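PDB 6TL1: protein TASOR, which is a component of the HUSH complex, which silences transposable elements and other H3K9me3-rich loci, and is represented here by TASOR's pseudo-PARP domain. Local coordinates for residues V107-A118 against A176-F184; S24-T32 against N166-Y174. One frame throughout, in Å; residues are numbered along the deposited sequence.

Interaction 1. Residues V107-A118 against A176-F184; sequences VYLSRYADLLQA and AYELTQYYF
The hydroxyl of S110 is gripped by three groups. Its OG receives an N-H from NE2 of Q181 at 3.2 Å, takes a second proton from a water that also meets OH of Y177, and gives its own to O of L115 at 2.9 Å, in the carbonyl plane. That last bond ties the end of strand 107-110 back onto the last residue of the type I turn Y112-L115. Q181 reaches S110 because its chain bends at CG (chi2 -77°); the other N-H of NE2 goes to O of Y177, so the amide joins helix and strand and its rotation is fixed. OE1 of Q181 takes a proton from a water that binds O of Y108 more weakly.

Back along the chain from S110, strands 107-110 and 181-184 run antiparallel, the former outermost in the four-stranded mixed sheet of the pseudo-PARP domain. V107 and F184 exchange a pair of backbone bonds, as do L109 and Y182, where N of Y182 meets O of L109 at 2.8 Å; N of R111 adds one more to O of T180. Y108 and Y183, a non-hydrogen-bonded pair, bring their rings together with planes 47° apart, and CD1 of Y183 sits over one face of the Y108 ring, 3.4 Å from CZ. Their hydroxyls bond elsewhere, to G101 and S102 respectively.

Past the turn, the Q117-A118 peptide covers one face of the Y177 ring, while O of L115 comes to its edge. L115 pushes CD2 to within 3.4 Å of OG1 of T180. A water bridges this corner, donating to O of L115 and OG1 of T180 and accepting from N of Y112. Backbone bonds thus set the strand register, while a side-chain amide, hydroxyls and waters take over as partners of S110, L115 and T180.

Interaction 2. Residues S24-T32 against N166-Y174; sequences SYLEPTSVT and NRITSLLAY
I168 meets L26 first: its carbonyl O lies 3.5 Å from CD1 of L26, and its CG2 touches the other methyl, CD2. At T169 it is the backbone that counts, with CG of L26 resting beside its carbonyl. S170 presents its carbonyl carbon to CD2 of L26 at 3.6 Å, and its OG accepts from N of L172, an ST turn that helps shape the chain around L171. L171 carries the polar link: its N-H points almost straight at OE2 of E27, 3.0 Å away with an angle of 175°, meeting the carboxylate on its anti side and 30° out of plane. E27 gets there by extending beyond CG (chi2 -176°), and its carboxylate carbon then rests against CG and CD1 of L171. The CD2 methyl of L171 turns instead to CD2 of L26, 4.0 Å off, so L26 is wedged between I168 and L171. This surface contact pins the loop between helix 12-22 and strand 34-42 to the one between strand 159-162 and helix 176-179.

In the fold
The two contacts have centres about 12 Å apart, and their segments alternate along the chain. The Y112-L115 turn of interaction 1 joins them: D114 sends OD2 to OG of S30 at 2.6 Å and OD1 to N of L26 at 2.8 Å, both probable hydrogen bonds, and OD2 also meets N of E27. The ring of Y112 packs on L26 as well, its CD1 3.3 Å from N of L26. Residues 166-174 are tied in too: NH1 of R111 bonds OD1 of N166, and I168 touches T180. Interaction 1 lies deep, about 7 Å from the chain centre to its own centre, whereas interaction 2 sits about 16 Å out, so residues 24-32 clasp the turn from the surface.

Interaction 1. Residues V107-A118 against A176-F184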
loop_
_atom_site.group_PDB
_atom_site.type_symbol
_atom_site.label_atom_id
_atom_site.label_comp_id
_atom_site.label_asym_id
_atom_site.label_seq_id
_atom_site.Cartn_x
_atom_site.Cartn_y
_atom_site.Cartn_z
ATOM N N VAL A 107 6.873 6.482 1.603
ATOM C CA VAL A 107 5.472 6.260 1.927
ATOM C C VAL A 107 5.295 4.801 2.317
ATOM O O VAL A 107 5.902 3.908 1.719
ATOM C CB VAL A 107 4.547 6.668 0.758
ATOM C CG1 VAL A 107 4.866 8.118 0.332
ATOM C CG2 VAL A 107 4.678 5.719 -0.428
ATOM N N TYR A 108 4.482 4.566 3.338
ATOM C CA TYR A 108 4.274 3.233 3.890
ATOM C C TYR A 108 2.910 2.696 3.465
ATOM O O TYR A 108 1.899 3.386 3.612
ATOM C CB TYR A 108 4.363 3.272 5.414
ATOM C CG TYR A 108 5.759 3.277 5.991
ATOM C CD1 TYR A 108 6.409 2.082 6.263
ATOM C CD2 TYR A 108 6.408 4.468 6.306
ATOM C CE1 TYR A 108 7.656 2.060 6.797
ATOM C CE2 TYR A 108 7.678 4.457 6.861
ATOM C CZ TYR A 108 8.295 3.247 7.100
ATOM O OH TYR A 108 9.552 3.182 7.657
ATOM N N LEU A 109 2.878 1.467 2.960
ATOM C CA LEU A 109 1.629 0.790 2.615
ATOM C C LEU A 109 1.592 -0.589 3.262
ATOM O O LEU A 109 2.621 -1.253 3.373
ATOM C CB LEU A 109 1.463 0.652 1.076
ATOM C CG LEU A 109 1.386 1.945 0.257
ATOM C CD1 LEU A 109 1.298 1.669 -1.218
ATOM C CD2 LEU A 109 0.130 2.692 0.676
ATOM N N SER A 110 0.391 -1.027 3.675
ATOM C CA SER A 110 0.228 -2.360 4.256
ATOM C C SER A 110 0.285 -3.424 3.172
ATOM O O SER A 110 -0.304 -3.276 2.098
ATOM C CB SER A 110 -1.112 -2.501 4.988
ATOM O OG SER A 110 -1.141 -1.839 6.229
ATOM N N ARG A 111 1.001 -4.503 3.466
ATOM C CA ARG A 111 1.026 -5.674 2.595
ATOM C C ARG A 111 -0.287 -6.452 2.665
ATOM O O ARG A 111 -0.677 -7.110 1.691
ATOM C CB ARG A 111 2.195 -6.578 2.998
ATOM C CG ARG A 111 2.211 -7.968 2.396
ATOM C CD ARG A 111 3.593 -8.605 2.482
ATOM N NE ARG A 111 3.550 -10.033 2.158
ATOM C CZ ARG A 111 4.483 -10.920 2.508
ATOM N NH1 ARG A 111 5.545 -10.538 3.202
ATOM N NH2 ARG A 111 4.351 -12.197 2.163
ATOM N N TYR A 112 -0.957 -6.420 3.811
ATOM C CA TYR A 112 -2.090 -7.289 4.094
ATOM C C TYR A 112 -3.343 -6.461 4.325
ATOM O O TYR A 112 -3.313 -5.473 5.066
ATOM C CB TYR A 112 -1.813 -8.169 5.314
ATOM C CG TYR A 112 -0.695 -9.166 5.126
ATOM C CD1 TYR A 112 -0.850 -10.235 4.265
ATOM C CD2 TYR A 112 0.519 -9.040 5.815
ATOM C CE1 TYR A 112 0.146 -11.163 4.086
ATOM C CE2 TYR A 112 1.541 -9.973 5.635
ATOM C CZ TYR A 112 1.332 -11.038 4.766
ATOM O OH TYR A 112 2.291 -11.988 4.549
ATOM N N ALA A 113 -4.448 -6.883 3.707
ATOM C CA ALA A 113 -5.685 -6.117 3.774
ATOM C C ALA A 113 -6.404 -6.239 5.107
ATOM O O ALA A 113 -7.351 -5.479 5.334
ATOM C CB ALA A 113 -6.635 -6.553 2.657
ATOM N N ASP A 114 -6.011 -7.177 5.980
ATOM C CA ASP A 114 -6.617 -7.283 7.304
ATOM C C ASP A 114 -5.712 -6.747 8.409
ATOM O O ASP A 114 -6.053 -6.873 9.589
ATOM C CB ASP A 114 -7.036 -8.735 7.611
ATOM C CG ASP A 114 -5.916 -9.742 7.407
ATOM O OD1 ASP A 114 -4.851 -9.379 6.854
ATOM O OD2 ASP A 114 -6.126 -10.924 7.762
ATOM N N LEU A 115 -4.592 -6.101 8.047
ATOM C CA LEU A 115 -3.604 -5.558 8.990
ATOM C C LEU A 115 -3.367 -4.096 8.620
ATOM O O LEU A 115 -2.372 -3.765 7.968
ATOM C CB LEU A 115 -2.316 -6.371 8.940
ATOM C CG LEU A 115 -1.265 -6.103 10.018
ATOM C CD1 LEU A 115 -1.911 -5.922 11.376
ATOM C CD2 LEU A 115 -0.272 -7.261 10.050
ATOM N N LEU A 116 -4.282 -3.226 9.049
ATOM C CA LEU A 116 -4.313 -1.836 8.612
ATOM C C LEU A 116 -3.968 -0.823 9.698
ATOM O O LEU A 116 -4.016 0.384 9.433
ATOM C CB LEU A 116 -5.699 -1.514 8.045
ATOM C CG LEU A 116 -6.171 -2.489 6.970
ATOM C CD1 LEU A 116 -7.680 -2.364 6.758
ATOM C CD2 LEU A 116 -5.398 -2.258 5.683
ATOM N N GLN A 117 -3.604 -1.268 10.893
ATOM C CA GLN A 117 -3.297 -0.382 12.012
ATOM C C GLN A 117 -2.607 -1.227 13.072
ATOM O O GLN A 117 -2.659 -2.459 13.026
ATOM C CB GLN A 117 -4.558 0.312 12.556
ATOM C CG GLN A 117 -5.338 -0.525 13.540
ATOM C CD GLN A 117 -6.629 0.119 14.030
ATOM O OE1 GLN A 117 -7.011 1.201 13.595
ATOM N NE2 GLN A 117 -7.287 -0.543 14.977
ATOM N N ALA A 118 -1.943 -0.551 14.015
ATOM C CA ALA A 118 -1.059 -1.248 14.941
ATOM C C ALA A 118 -1.829 -2.181 15.864
ATOM O O ALA A 118 -1.406 -3.318 16.102
ATOM C CB ALA A 118 -0.256 -0.236 15.758
ATOM N N ALA A 176 3.379 -6.797 14.187
ATOM C CA ALA A 176 3.005 -7.376 12.901
ATOM C C ALA A 176 2.665 -6.290 11.887
ATOM O O ALA A 176 3.026 -6.388 10.713
ATOM C CB ALA A 176 1.822 -8.335 13.091
ATOM N N TYR A 177 1.973 -5.246 12.332
ATOM C CA TYR A 177 1.569 -4.175 11.437
ATOM C C TYR A 177 2.779 -3.475 10.815
ATOM O O TYR A 177 2.853 -3.315 9.593
ATOM C CB TYR A 177 0.686 -3.197 12.203
ATOM C CG TYR A 177 0.415 -1.930 11.453
ATOM C CD1 TYR A 177 -0.343 -1.945 10.298
ATOM C CD2 TYR A 177 0.918 -0.711 11.900
ATOM C CE1 TYR A 177 -0.598 -0.785 9.603
ATOM C CE2 TYR A 177 0.669 0.459 11.209
ATOM C CZ TYR A 177 -0.093 0.412 10.060
ATOM O OH TYR A 177 -0.354 1.561 9.348
ATOM N N GLU A 178 3.735 -3.038 11.647
ATOM C CA GLU A 178 4.918 -2.339 11.140
ATOM C C GLU A 178 5.852 -3.262 10.363
ATOM O O GLU A 178 6.525 -2.811 9.426
ATOM C CB GLU A 178 5.662 -1.662 12.293
ATOM C CG GLU A 178 4.842 -0.569 12.952
ATOM C CD GLU A 178 3.971 -1.085 14.106
ATOM O OE1 GLU A 178 3.623 -2.288 14.115
ATOM O OE2 GLU A 178 3.592 -0.267 14.972
ATOM N N LEU A 179 5.942 -4.538 10.746
ATOM C CA LEU A 179 6.867 -5.424 10.050
ATOM C C LEU A 179 6.342 -5.901 8.699
ATOM O O LEU A 179 7.125 -6.443 7.911
ATOM C CB LEU A 179 7.195 -6.637 10.926
ATOM C CG LEU A 179 8.073 -6.403 12.159
ATOM C CD1 LEU A 179 8.003 -7.613 13.095
ATOM C CD2 LEU A 179 9.530 -6.125 11.752
ATOM N N THR A 180 5.048 -5.728 8.403
ATOM C CA THR A 180 4.476 -6.151 7.129
ATOM C C THR A 180 4.157 -4.960 6.229
ATOM O O THR A 180 3.162 -4.971 5.498
ATOM C CB THR A 180 3.229 -7.008 7.343
ATOM O OG1 THR A 180 2.257 -6.253 8.068
ATOM C CG2 THR A 180 3.583 -8.288 8.128
ATOM N N GLN A 181 4.967 -3.911 6.306
ATOM C CA GLN A 181 4.788 -2.742 5.466
ATOM C C GLN A 181 5.675 -2.809 4.236
ATOM O O GLN A 181 6.692 -3.511 4.199
ATOM C CB GLN A 181 5.104 -1.454 6.232
ATOM C CG GLN A 181 4.238 -1.250 7.430
ATOM C CD GLN A 181 2.864 -0.769 7.040
ATOM O OE1 GLN A 181 2.712 0.222 6.322
ATOM N NE2 GLN A 181 1.841 -1.513 7.469
ATOM N N TYR A 182 5.252 -2.075 3.215
ATOM C CA TYR A 182 6.078 -1.709 2.075
ATOM C C TYR A 182 6.462 -0.241 2.231
ATOM O O TYR A 182 5.639 0.575 2.652
ATOM C CB TYR A 182 5.322 -1.899 0.761
ATOM C CG TYR A 182 5.011 -3.332 0.381
ATOM C CD1 TYR A 182 5.961 -4.329 0.498
ATOM C CD2 TYR A 182 3.751 -3.682 -0.101
ATOM C CE1 TYR A 182 5.676 -5.641 0.154
ATOM C CE2 TYR A 182 3.456 -4.995 -0.461
ATOM C CZ TYR A 182 4.422 -5.968 -0.323
ATOM O OH TYR A 182 4.150 -7.272 -0.666
ATOM N N TYR A 183 7.693 0.104 1.880
ATOM C CA TYR A 183 8.198 1.476 1.994
ATOM C C TYR A 183 8.687 1.925 0.624
ATOM O O TYR A 183 9.761 1.511 0.184
ATOM C CB TYR A 183 9.303 1.538 3.037
ATOM C CG TYR A 183 9.987 2.878 3.243
ATOM C CD1 TYR A 183 9.340 3.918 3.891
ATOM C CD2 TYR A 183 11.305 3.072 2.851
ATOM C CE1 TYR A 183 9.992 5.131 4.138
ATOM C CE2 TYR A 183 11.966 4.288 3.078
ATOM C CZ TYR A 183 11.300 5.302 3.720
ATOM O OH TYR A 183 11.940 6.494 3.950
ATOM N N PHE A 184 7.882 2.741 -0.055
ATOM C CA PHE A 184 8.151 3.188 -1.412
ATOM C C PHE A 184 8.766 4.583 -1.414
ATOM O O PHE A 184 8.358 5.461 -0.653
ATOM C CB PHE A 184 6.865 3.180 -2.235
ATOM C CG PHE A 184 6.384 1.804 -2.568
ATOM C CD1 PHE A 184 6.850 1.149 -3.696
ATOM C CD2 PHE A 184 5.476 1.160 -1.746
ATOM C CE1 PHE A 184 6.416 -0.133 -4.001
ATOM C CE2 PHE A 184 5.031 -0.116 -2.051
ATOM C CZ PHE A 184 5.515 -0.763 -3.177
HETATM O O HOH W 1 0.844 2.194 6.081
HETATM O O HOH W 2 -1.247 0.921 6.510
HETATM O O HOH W 3 -0.055 -5.150 6.469
HETATM O O HOH W 4 0.413 -4.943 14.955
HETATM O O HOH W 5 2.003 -2.944 16.086
#

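Interaction 2. Residues S24-T32 against N166-Y174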
loop_
_atom_site.group_PDB
_atom_site.type_symbol
_atom_site.label_atom_id
_atom_site.label_comp_id
_atom_site.label_asym_id
_atom_site.label_seq_id
_atom_site.Cartn_x
_atom_site.Cartn_y
_atom_site.Cartn_z
ATOM N N SER A 24 -5.640 -11.093 -0.179
ATOM C CA SER A 24 -4.486 -10.381 0.364
ATOM C C SER A 24 -4.489 -10.336 1.891
ATOM O O SER A 24 -3.832 -9.478 2.489
ATOM C CB SER A 24 -4.439 -8.963 -0.201
ATOM O OG SER A 24 -4.540 -8.982 -1.620
ATOM N N TYR A 25 -5.209 -11.241 2.531
ATOM C CA TYR A 25 -5.241 -11.297 3.982
ATOM C C TYR A 25 -4.005 -11.995 4.526
ATOM O O TYR A 25 -3.451 -12.913 3.910
ATOM C CB TYR A 25 -6.484 -12.049 4.474
ATOM C CG TYR A 25 -7.799 -11.326 4.269
ATOM C CD1 TYR A 25 -7.870 -9.942 4.328
ATOM C CD2 TYR A 25 -8.978 -12.038 4.016
ATOM C CE1 TYR A 25 -9.072 -9.282 4.145
ATOM C CE2 TYR A 25 -10.184 -11.387 3.833
ATOM C CZ TYR A 25 -10.219 -10.009 3.890
ATOM O OH TYR A 25 -11.407 -9.354 3.707
ATOM N N LEU A 26 -3.571 -11.550 5.702
ATOM C CA LEU A 26 -2.584 -12.342 6.419
ATOM C C LEU A 26 -3.242 -13.583 7.002
ATOM O O LEU A 26 -2.655 -14.672 7.007
ATOM C CB LEU A 26 -1.936 -11.519 7.526
ATOM C CG LEU A 26 -1.038 -12.363 8.427
ATOM C CD1 LEU A 26 0.190 -12.832 7.656
ATOM C CD2 LEU A 26 -0.639 -11.593 9.685
ATOM N N GLU A 27 -4.474 -13.446 7.474
ATOM C CA GLU A 27 -5.271 -14.595 7.896
ATOM C C GLU A 27 -6.466 -14.691 6.955
ATOM O O GLU A 27 -7.440 -13.932 7.113
ATOM C CB GLU A 27 -5.725 -14.428 9.342
ATOM C CG GLU A 27 -4.578 -14.381 10.337
ATOM C CD GLU A 27 -5.059 -14.303 11.778
ATOM O OE1 GLU A 27 -6.265 -14.544 12.017
ATOM O OE2 GLU A 27 -4.235 -13.991 12.663
ATOM N N PRO A 28 -6.472 -15.633 6.007
ATOM C CA PRO A 28 -7.578 -15.676 5.028
ATOM C C PRO A 28 -8.967 -15.798 5.647
ATOM O O PRO A 28 -9.941 -15.416 4.987
ATOM C CB PRO A 28 -7.223 -16.889 4.159
ATOM C CG PRO A 28 -5.721 -16.925 4.220
ATOM C CD PRO A 28 -5.399 -16.579 5.655
ATOM N N THR A 29 -9.088 -16.291 6.890
ATOM C CA THR A 29 -10.372 -16.324 7.588
ATOM C C THR A 29 -10.876 -14.947 8.001
ATOM O O THR A 29 -11.995 -14.854 8.524
ATOM C CB THR A 29 -10.305 -17.239 8.816
ATOM O OG1 THR A 29 -9.181 -16.883 9.636
ATOM C CG2 THR A 29 -10.203 -18.687 8.376
ATOM N N SER A 30 -10.086 -13.883 7.798
ATOM C CA SER A 30 -10.594 -12.532 7.981
ATOM C C SER A 30 -11.764 -12.247 7.046
ATOM O O SER A 30 -12.392 -11.189 7.159
ATOM C CB SER A 30 -9.490 -11.490 7.717
ATOM O OG SER A 30 -8.467 -11.523 8.709
ATOM N N VAL A 31 -12.044 -13.155 6.105
ATOM C CA VAL A 31 -13.170 -12.992 5.192
ATOM C C VAL A 31 -14.491 -12.924 5.948
ATOM O O VAL A 31 -15.452 -12.316 5.466
ATOM C CB VAL A 31 -13.167 -14.130 4.147
ATOM C CG1 VAL A 31 -13.492 -15.474 4.799
ATOM C CG2 VAL A 31 -14.158 -13.833 3.033
ATOM N N THR A 32 -14.570 -13.524 7.143
ATOM C CA THR A 32 -15.806 -13.452 7.917
ATOM C C THR A 32 -15.946 -12.151 8.684
ATOM O O THR A 32 -17.064 -11.778 9.047
ATOM C CB THR A 32 -15.904 -14.616 8.906
ATOM O OG1 THR A 32 -15.012 -14.391 10.009
ATOM C CG2 THR A 32 -15.535 -15.897 8.222
ATOM N N ASN A 166 7.988 -12.778 6.322
ATOM C CA ASN A 166 7.221 -14.020 6.184
ATOM C C ASN A 166 7.146 -14.810 7.487
ATOM O O ASN A 166 6.301 -15.701 7.604
ATOM C CB ASN A 166 7.779 -14.883 5.050
ATOM C CG ASN A 166 7.607 -14.228 3.678
ATOM O OD1 ASN A 166 7.022 -13.149 3.559
ATOM N ND2 ASN A 166 8.091 -14.897 2.636
ATOM N N ARG A 167 8.015 -14.518 8.458
ATOM C CA ARG A 167 7.859 -15.093 9.792
ATOM C C ARG A 167 6.525 -14.695 10.410
ATOM O O ARG A 167 6.018 -15.393 11.289
ATOM C CB ARG A 167 9.013 -14.649 10.693
ATOM C CG ARG A 167 10.318 -15.367 10.428
ATOM C CD ARG A 167 11.410 -14.886 11.370
ATOM N NE ARG A 167 12.722 -15.394 10.976
ATOM C CZ ARG A 167 13.873 -15.001 11.514
ATOM N NH1 ARG A 167 13.881 -14.089 12.478
ATOM N NH2 ARG A 167 15.015 -15.522 11.085
ATOM N N ILE A 168 5.984 -13.540 10.025
ATOM C CA ILE A 168 4.733 -13.062 10.604
ATOM C C ILE A 168 3.575 -13.905 10.065
ATOM O O ILE A 168 3.320 -13.936 8.853
ATOM C CB ILE A 168 4.531 -11.573 10.296
ATOM C CG1 ILE A 168 5.519 -10.723 11.106
ATOM C CG2 ILE A 168 3.129 -11.137 10.661
ATOM C CD1 ILE A 168 5.521 -11.031 12.600
ATOM N N THR A 169 2.858 -14.594 10.960
ATOM C CA THR A 169 1.695 -15.372 10.547
ATOM C C THR A 169 0.412 -14.976 11.262
ATOM O O THR A 169 -0.665 -15.432 10.857
ATOM C CB THR A 169 1.921 -16.883 10.746
ATOM O OG1 THR A 169 2.070 -17.188 12.140
ATOM C CG2 THR A 169 3.148 -17.350 9.981
ATOM N N SER A 170 0.496 -14.176 12.323
ATOM C CA SER A 170 -0.651 -13.827 13.145
ATOM C C SER A 170 -0.844 -12.319 13.183
ATOM O O SER A 170 0.121 -11.562 13.341
ATOM C CB SER A 170 -0.476 -14.380 14.572
ATOM O OG SER A 170 -1.477 -13.890 15.444
ATOM N N LEU A 171 -2.108 -11.892 13.090
ATOM C CA LEU A 171 -2.459 -10.486 13.260
ATOM C C LEU A 171 -2.067 -9.940 14.631
ATOM O O LEU A 171 -1.998 -8.717 14.795
ATOM C CB LEU A 171 -3.966 -10.303 13.052
ATOM C CG LEU A 171 -4.489 -10.583 11.639
ATOM C CD1 LEU A 171 -6.016 -10.548 11.606
ATOM C CD2 LEU A 171 -3.907 -9.566 10.651
ATOM N N LEU A 172 -1.810 -10.808 15.609
ATOM C CA LEU A 172 -1.485 -10.403 16.975
ATOM C C LEU A 172 -0.004 -10.540 17.325
ATOM O O LEU A 172 0.379 -10.227 18.453
ATOM C CB LEU A 172 -2.331 -11.191 17.989
ATOM C CG LEU A 172 -3.828 -10.977 17.787
ATOM C CD1 LEU A 172 -4.679 -11.975 18.566
ATOM C CD2 LEU A 172 -4.206 -9.537 18.111
ATOM N N ALA A 173 0.833 -10.988 16.396
ATOM C CA ALA A 173 2.267 -11.035 16.642
ATOM C C ALA A 173 2.817 -9.632 16.902
ATOM O O ALA A 173 2.298 -8.630 16.405
ATOM C CB ALA A 173 2.983 -11.674 15.452
ATOM N N TYR A 174 3.873 -9.567 17.703
ATOM C CA TYR A 174 4.465 -8.287 18.078
ATOM C C TYR A 174 4.853 -7.475 16.846
ATOM O O TYR A 174 5.647 -7.929 16.018
ATOM C CB TYR A 174 5.699 -8.529 18.935
ATOM C CG TYR A 174 6.298 -7.272 19.511
ATOM C CD1 TYR A 174 5.617 -6.545 20.481
ATOM C CD2 TYR A 174 7.522 -6.789 19.062
ATOM C CE1 TYR A 174 6.157 -5.396 21.025
ATOM C CE2 TYR A 174 8.072 -5.621 19.591
ATOM C CZ TYR A 174 7.379 -4.931 20.569
ATOM O OH TYR A 174 7.906 -3.782 21.111
HETATM O O HOH W 6 -1.773 -16.413 8.431
#